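Local structure of uncharacterized protein A6V7T0 (Pseudomonas aeruginosa, 3K12) at residues G25-P31 / R103-I109. The protein is of unknown function but belongs to the YjgF-like family and assembles as a trimer of small alpha-beta subunits. Residues are numbered along the deposited sequence.
Sequences GQVADDP and RWRVEMI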
# COMPACT_ATOMS: atom_id res chain seq x y z
N GLY D 25 3.30 9.57 -0.91
CA GLY D 25 4.67 9.26 -0.56
C GLY D 25 5.36 10.42 0.14
O GLY D 25 5.44 11.54 -0.39
N GLN D 26 5.82 10.15 1.35
CA GLN D 26 6.50 11.16 2.17
C GLN D 26 7.97 10.85 2.29
O GLN D 26 8.35 9.75 2.73
CB GLN D 26 5.88 11.17 3.56
CG GLN D 26 4.44 11.68 3.61
CD GLN D 26 4.34 13.10 3.12
OE1 GLN D 26 5.02 13.97 3.62
NE2 GLN D 26 3.48 13.33 2.12
N VAL D 27 8.81 11.82 1.92
CA VAL D 27 10.28 11.70 2.04
C VAL D 27 10.82 12.93 2.79
O VAL D 27 10.10 13.90 2.96
CB VAL D 27 10.97 11.57 0.68
CG1 VAL D 27 10.45 10.33 -0.05
CG2 VAL D 27 10.72 12.82 -0.15
N ALA D 28 12.07 12.86 3.23
CA ALA D 28 12.64 13.96 4.02
C ALA D 28 12.90 15.17 3.14
O ALA D 28 13.53 15.05 2.10
CB ALA D 28 13.95 13.50 4.66
N ASP D 29 12.42 16.33 3.58
CA ASP D 29 12.73 17.61 2.93
C ASP D 29 14.24 17.85 2.83
O ASP D 29 14.73 18.39 1.83
CB ASP D 29 12.10 18.76 3.71
CG ASP D 29 10.67 19.03 3.31
OD1 ASP D 29 10.21 18.50 2.27
OD2 ASP D 29 9.99 19.80 4.03
N ASP D 30 14.97 17.46 3.87
CA ASP D 30 16.42 17.55 3.84
C ASP D 30 17.01 16.16 3.96
O ASP D 30 17.17 15.68 5.08
CB ASP D 30 16.94 18.46 4.97
CG ASP D 30 18.46 18.40 5.11
OD1 ASP D 30 19.14 17.85 4.22
OD2 ASP D 30 18.96 18.90 6.14
N PRO D 31 17.33 15.51 2.83
CA PRO D 31 17.80 14.13 2.88
C PRO D 31 19.31 13.94 3.06
O PRO D 31 19.83 12.88 2.70
CB PRO D 31 17.36 13.57 1.52
CG PRO D 31 17.42 14.75 0.60
CD PRO D 31 17.23 16.00 1.43
N ARG D 103 19.36 9.87 -2.30
CA ARG D 103 19.60 10.46 -0.99
C ARG D 103 18.53 10.06 0.04
O ARG D 103 18.76 10.16 1.23
CB ARG D 103 19.65 11.99 -1.04
CG ARG D 103 20.85 12.58 -1.80
CD ARG D 103 20.68 14.12 -1.97
NE ARG D 103 19.42 14.46 -2.64
CZ ARG D 103 18.81 15.64 -2.58
NH1 ARG D 103 19.32 16.66 -1.89
NH2 ARG D 103 17.65 15.80 -3.22
N TRP D 104 17.35 9.65 -0.43
CA TRP D 104 16.25 9.29 0.47
C TRP D 104 16.52 7.95 1.12
O TRP D 104 16.80 6.98 0.42
CB TRP D 104 14.97 9.16 -0.34
CG TRP D 104 14.51 10.45 -0.98
CD1 TRP D 104 14.89 11.73 -0.64
CD2 TRP D 104 13.57 10.58 -2.04
NE1 TRP D 104 14.24 12.64 -1.45
CE2 TRP D 104 13.43 11.96 -2.32
CE3 TRP D 104 12.84 9.66 -2.79
CZ2 TRP D 104 12.57 12.43 -3.31
CZ3 TRP D 104 11.99 10.14 -3.80
CH2 TRP D 104 11.87 11.50 -4.04
N ARG D 105 16.44 7.89 2.45
CA ARG D 105 16.72 6.64 3.15
C ARG D 105 15.42 5.90 3.42
O ARG D 105 15.44 4.70 3.72
CB ARG D 105 17.47 6.89 4.47
CG ARG D 105 18.90 7.40 4.27
CD ARG D 105 19.62 7.69 5.58
NE ARG D 105 21.00 8.08 5.28
CZ ARG D 105 22.00 7.24 5.03
NH1 ARG D 105 21.84 5.92 5.10
NH2 ARG D 105 23.20 7.72 4.73
N VAL D 106 14.29 6.61 3.31
CA VAL D 106 13.01 6.01 3.64
C VAL D 106 11.88 6.84 3.02
O VAL D 106 12.01 8.05 2.82
CB VAL D 106 12.81 5.87 5.19
CG1 VAL D 106 12.79 7.23 5.89
CG2 VAL D 106 11.57 5.02 5.51
N GLU D 107 10.79 6.16 2.71
CA GLU D 107 9.60 6.81 2.21
C GLU D 107 8.41 6.13 2.86
O GLU D 107 8.41 4.90 3.00
CB GLU D 107 9.53 6.68 0.69
CG GLU D 107 8.27 7.32 0.08
CD GLU D 107 8.34 7.52 -1.44
OE1 GLU D 107 7.30 7.96 -2.03
OE2 GLU D 107 9.40 7.29 -2.05
N MSE D 108 7.41 6.91 3.27
CA MSE D 108 6.21 6.36 3.93
C MSE D 108 4.97 6.77 3.18
O MSE D 108 4.89 7.88 2.62
CB MSE D 108 6.10 6.90 5.33
CG MSE D 108 7.19 6.31 6.22
SE MSE D 108 6.93 6.82 8.07
CE MSE D 108 8.58 6.14 8.82
N ILE D 109 3.97 5.89 3.21
CA ILE D 109 2.67 6.11 2.56
C ILE D 109 1.60 5.79 3.59
O ILE D 109 1.66 4.74 4.25
CB ILE D 109 2.47 5.16 1.34
CG1 ILE D 109 3.71 5.13 0.46
CG2 ILE D 109 1.23 5.61 0.54
CD1 ILE D 109 3.76 3.92 -0.53
O HOH W 1 13.50 10.44 2.91
O HOH W 2 13.92 15.50 -0.67
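In the mixed sheet of this YjgF-like fold, strands 20-26 and 106-113 run antiparallel. Q26 and M108 form a hydrogen-bonded pair: Q26 N donates to M108 O (2.8 Å) and M108 N to Q26 O (3.0 Å). Two residues further on, where A28 N and V106 O are too far apart for a direct bond, a water bridges them, accepting from A28 N (2.8 Å) and donating to V106 O (2.8 Å). A second water donates to A28 O (2.8 Å) and accepts from W104 NE1 (3.0 Å), so the indole N-H is satisfied. Apolar V27, pointing toward 103-109, lays its methyls over the W104 ring face, CG1 lying 3.8 Å from the six-membered ring centroid in a CH-pi contact. P31, whose ring nitrogen has no N-H and so needs no acceptor, sets CG 3.6 Å from R103 CZ, over one guanidinium face, while that arginine forms a salt bridge with D101. Q26 OE1, the side-chain oxygen, accepts from N45 ND2 of helix 35-52, whose I42 packs against Q26 and V106. E107 OE1 hydrogen-bonds a bound glycerol, and its side chain packs on A93 of a neighbouring subunit. Glycine fits position 25 because any CB would clash with the E107 carboxylate: E107 OE1 lies just 3.3 Å from G25 CA.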